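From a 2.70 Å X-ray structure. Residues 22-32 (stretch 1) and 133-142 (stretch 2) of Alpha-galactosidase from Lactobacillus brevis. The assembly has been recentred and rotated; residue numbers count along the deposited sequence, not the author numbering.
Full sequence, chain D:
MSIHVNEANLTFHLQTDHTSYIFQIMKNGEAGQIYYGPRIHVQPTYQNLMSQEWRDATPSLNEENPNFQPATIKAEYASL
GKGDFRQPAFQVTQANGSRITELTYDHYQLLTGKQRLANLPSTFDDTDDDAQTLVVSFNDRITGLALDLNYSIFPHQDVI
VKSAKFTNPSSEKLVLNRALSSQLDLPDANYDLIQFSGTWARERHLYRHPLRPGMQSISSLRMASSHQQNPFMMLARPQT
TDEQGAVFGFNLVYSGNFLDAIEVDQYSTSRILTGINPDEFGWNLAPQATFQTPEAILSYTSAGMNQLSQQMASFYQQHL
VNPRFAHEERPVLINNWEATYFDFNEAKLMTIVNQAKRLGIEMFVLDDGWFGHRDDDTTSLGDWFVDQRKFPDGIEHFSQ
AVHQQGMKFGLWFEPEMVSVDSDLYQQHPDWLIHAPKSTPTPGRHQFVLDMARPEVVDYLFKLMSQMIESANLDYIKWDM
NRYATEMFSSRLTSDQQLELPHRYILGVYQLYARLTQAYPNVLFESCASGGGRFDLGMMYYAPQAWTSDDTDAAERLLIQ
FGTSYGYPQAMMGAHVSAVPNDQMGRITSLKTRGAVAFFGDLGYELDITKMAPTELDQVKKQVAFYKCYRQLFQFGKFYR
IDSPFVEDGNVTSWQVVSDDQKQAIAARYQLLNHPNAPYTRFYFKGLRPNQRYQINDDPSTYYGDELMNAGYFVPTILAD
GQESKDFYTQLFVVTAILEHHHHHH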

# COMPACT_ATOMS: atom_id res chain seq x y z
N ILE D 22 -29.35 6.35 -16.77
CA ILE D 22 -30.30 7.43 -16.95
C ILE D 22 -29.62 8.67 -17.54
O ILE D 22 -28.59 9.12 -17.04
CB ILE D 22 -30.91 7.87 -15.60
CG1 ILE D 22 -31.45 6.67 -14.82
CG2 ILE D 22 -32.00 8.90 -15.81
CD1 ILE D 22 -31.77 7.02 -13.35
N PHE D 23 -30.21 9.22 -18.61
CA PHE D 23 -29.78 10.53 -19.10
C PHE D 23 -30.95 11.43 -19.50
O PHE D 23 -32.08 10.98 -19.58
CB PHE D 23 -28.77 10.40 -20.25
CG PHE D 23 -29.31 9.73 -21.49
CD1 PHE D 23 -29.39 8.34 -21.56
CD2 PHE D 23 -29.67 10.47 -22.60
CE1 PHE D 23 -29.85 7.72 -22.69
CE2 PHE D 23 -30.14 9.85 -23.75
CZ PHE D 23 -30.23 8.47 -23.80
N GLN D 24 -30.64 12.70 -19.76
CA GLN D 24 -31.66 13.72 -20.01
C GLN D 24 -31.23 14.73 -21.07
O GLN D 24 -30.08 15.18 -21.08
CB GLN D 24 -31.98 14.45 -18.71
CG GLN D 24 -33.14 15.42 -18.80
CD GLN D 24 -33.46 16.09 -17.46
OE1 GLN D 24 -32.56 16.38 -16.66
NE2 GLN D 24 -34.75 16.34 -17.22
N ILE D 25 -32.15 15.08 -21.96
CA ILE D 25 -31.91 16.16 -22.90
C ILE D 25 -31.96 17.48 -22.14
O ILE D 25 -32.84 17.70 -21.31
CB ILE D 25 -32.91 16.18 -24.05
CG1 ILE D 25 -32.83 14.88 -24.84
CG2 ILE D 25 -32.63 17.34 -24.98
CD1 ILE D 25 -31.45 14.60 -25.40
N MSE D 26 -31.01 18.35 -22.43
CA MSE D 26 -30.83 19.52 -21.59
C MSE D 26 -31.13 20.87 -22.25
O MSE D 26 -31.35 20.97 -23.47
CB MSE D 26 -29.41 19.52 -21.04
CG MSE D 26 -29.08 18.27 -20.25
SE MSE D 26 -27.65 18.69 -19.02
CE MSE D 26 -26.25 19.24 -20.29
N LYS D 27 -31.14 21.90 -21.41
CA LYS D 27 -31.40 23.26 -21.84
C LYS D 27 -30.77 23.58 -23.20
O LYS D 27 -31.45 24.08 -24.10
CB LYS D 27 -30.89 24.22 -20.75
CG LYS D 27 -31.20 25.67 -20.98
CD LYS D 27 -30.49 26.56 -19.95
CE LYS D 27 -31.08 26.41 -18.53
NZ LYS D 27 -32.44 27.00 -18.40
N ASN D 28 -29.49 23.27 -23.36
CA ASN D 28 -28.79 23.64 -24.59
C ASN D 28 -28.95 22.65 -25.73
O ASN D 28 -28.36 22.84 -26.79
CB ASN D 28 -27.31 23.85 -24.34
CG ASN D 28 -26.57 22.55 -24.13
OD1 ASN D 28 -27.18 21.50 -23.88
ND2 ASN D 28 -25.25 22.61 -24.21
N GLY D 29 -29.74 21.60 -25.51
CA GLY D 29 -30.06 20.64 -26.55
C GLY D 29 -29.21 19.38 -26.55
O GLY D 29 -29.52 18.43 -27.27
N GLU D 30 -28.14 19.38 -25.76
CA GLU D 30 -27.26 18.22 -25.64
C GLU D 30 -27.76 17.28 -24.56
O GLU D 30 -28.47 17.70 -23.64
CB GLU D 30 -25.81 18.63 -25.34
CG GLU D 30 -25.03 19.06 -26.57
CD GLU D 30 -23.63 19.57 -26.24
OE1 GLU D 30 -23.49 20.72 -25.77
OE2 GLU D 30 -22.65 18.81 -26.45
N ALA D 31 -27.37 16.01 -24.67
CA ALA D 31 -27.76 14.98 -23.70
C ALA D 31 -26.86 14.97 -22.46
O ALA D 31 -25.63 14.98 -22.58
CB ALA D 31 -27.77 13.60 -24.37
N GLY D 32 -27.49 14.95 -21.29
CA GLY D 32 -26.81 15.02 -20.00
C GLY D 32 -26.94 13.73 -19.22
O GLY D 32 -28.04 13.25 -18.92
N THR D 133 -34.11 -1.39 -28.42
CA THR D 133 -33.13 -0.44 -28.94
C THR D 133 -33.74 0.95 -28.92
O THR D 133 -34.82 1.16 -29.45
CB THR D 133 -32.67 -0.79 -30.38
OG1 THR D 133 -32.34 -2.18 -30.47
CG2 THR D 133 -31.45 0.02 -30.76
N LEU D 134 -33.02 1.88 -28.30
CA LEU D 134 -33.40 3.28 -28.22
C LEU D 134 -32.47 4.05 -29.14
O LEU D 134 -31.25 3.90 -29.04
CB LEU D 134 -33.22 3.79 -26.79
CG LEU D 134 -33.46 5.28 -26.54
CD1 LEU D 134 -34.94 5.63 -26.64
CD2 LEU D 134 -32.93 5.73 -25.20
N VAL D 135 -33.02 4.84 -30.06
CA VAL D 135 -32.20 5.64 -30.97
C VAL D 135 -32.46 7.12 -30.74
O VAL D 135 -33.56 7.59 -30.95
CB VAL D 135 -32.49 5.34 -32.44
CG1 VAL D 135 -31.53 6.12 -33.33
CG2 VAL D 135 -32.39 3.86 -32.71
N VAL D 136 -31.44 7.85 -30.33
CA VAL D 136 -31.63 9.24 -29.96
C VAL D 136 -30.91 10.16 -30.93
O VAL D 136 -29.70 10.32 -30.86
CB VAL D 136 -31.14 9.52 -28.52
CG1 VAL D 136 -31.27 10.98 -28.18
CG2 VAL D 136 -31.92 8.69 -27.54
N SER D 137 -31.68 10.78 -31.83
CA SER D 137 -31.11 11.53 -32.94
C SER D 137 -30.93 13.02 -32.64
O SER D 137 -31.78 13.64 -32.01
CB SER D 137 -31.96 11.32 -34.20
OG SER D 137 -32.14 9.94 -34.46
N PHE D 138 -29.81 13.58 -33.08
CA PHE D 138 -29.53 15.00 -32.90
C PHE D 138 -29.21 15.62 -34.26
O PHE D 138 -29.03 14.90 -35.25
CB PHE D 138 -28.32 15.21 -31.98
CG PHE D 138 -28.48 14.62 -30.60
CD1 PHE D 138 -28.46 13.25 -30.41
CD2 PHE D 138 -28.62 15.44 -29.49
CE1 PHE D 138 -28.60 12.71 -29.14
CE2 PHE D 138 -28.75 14.90 -28.23
CZ PHE D 138 -28.74 13.54 -28.06
N ASN D 139 -29.14 16.94 -34.31
CA ASN D 139 -28.72 17.66 -35.50
C ASN D 139 -27.80 18.79 -35.06
O ASN D 139 -28.03 19.43 -34.03
CB ASN D 139 -29.91 18.27 -36.25
CG ASN D 139 -30.76 17.23 -36.97
OD1 ASN D 139 -31.95 17.09 -36.69
ND2 ASN D 139 -30.15 16.50 -37.90
N ASP D 140 -26.77 19.02 -35.86
CA ASP D 140 -25.87 20.14 -35.67
C ASP D 140 -26.41 21.44 -36.28
O ASP D 140 -26.63 21.54 -37.50
CB ASP D 140 -24.52 19.78 -36.29
CG ASP D 140 -23.50 20.88 -36.12
OD1 ASP D 140 -23.51 21.56 -35.06
OD2 ASP D 140 -22.67 21.03 -37.05
N ARG D 141 -26.62 22.44 -35.42
CA ARG D 141 -27.01 23.78 -35.86
C ARG D 141 -26.00 24.43 -36.81
O ARG D 141 -26.33 25.38 -37.52
CB ARG D 141 -27.22 24.71 -34.66
CG ARG D 141 -28.27 24.23 -33.67
CD ARG D 141 -28.64 25.32 -32.67
NE ARG D 141 -27.60 25.57 -31.68
CZ ARG D 141 -27.73 25.29 -30.39
NH1 ARG D 141 -28.87 24.77 -29.93
NH2 ARG D 141 -26.73 25.55 -29.54
N ILE D 142 -24.77 23.93 -36.82
CA ILE D 142 -23.71 24.55 -37.62
C ILE D 142 -23.48 23.90 -38.99
O ILE D 142 -23.22 24.60 -39.97
CB ILE D 142 -22.36 24.58 -36.85
CG1 ILE D 142 -22.49 25.39 -35.56
CG2 ILE D 142 -21.28 25.16 -37.73
CD1 ILE D 142 -21.18 25.58 -34.83

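This is a small, apolar, side-chain-mediated packing of a β-hairpin against a strand, with no hydrogen bond crossing between the two stretches. The axes of strands 22-25 and 133-140 come no closer than 11.0 Å and lie 31° from parallel, too far for backbone pairing, so side chains must fill the gap. Alternation supplies them: Leu-134, Val-136 and Phe-138 point toward the hairpin, while Phe-23, Ile-25 and Ala-31 point back.

Phe-138 gives up the most surface. Its ring tip reaches the hairpin where Ala-31 is small: Ala-31 CB lies 3.8 Å from Phe-138 CZ, at the ring edge, and Ile-25 CD1 is 3.9 Å from Phe-138 CE2. Gly-29 O also meets that edge, 3.7 Å from Phe-138 CE2. Farther along, Phe-23 returns the gesture, its CZ 4.1 Å from both Leu-134 CD2 and Val-136 CG2, the latter at the ring edge.

The hairpin holds its own shape. A type I turn spans Met-26 to Gly-29, closed by Gly-29 N to Met-26 O at 2.7 Å, and Asn-28 OD1 accepts from Glu-30 N at 3.0 Å. Gly-29, at phi 97°, has backbone angles that by themselves call for glycine. Beside the turn, exposed Arg-141 brings NH1 within 3.7 Å of Asn-28 O, a contact without a hydrogen bond.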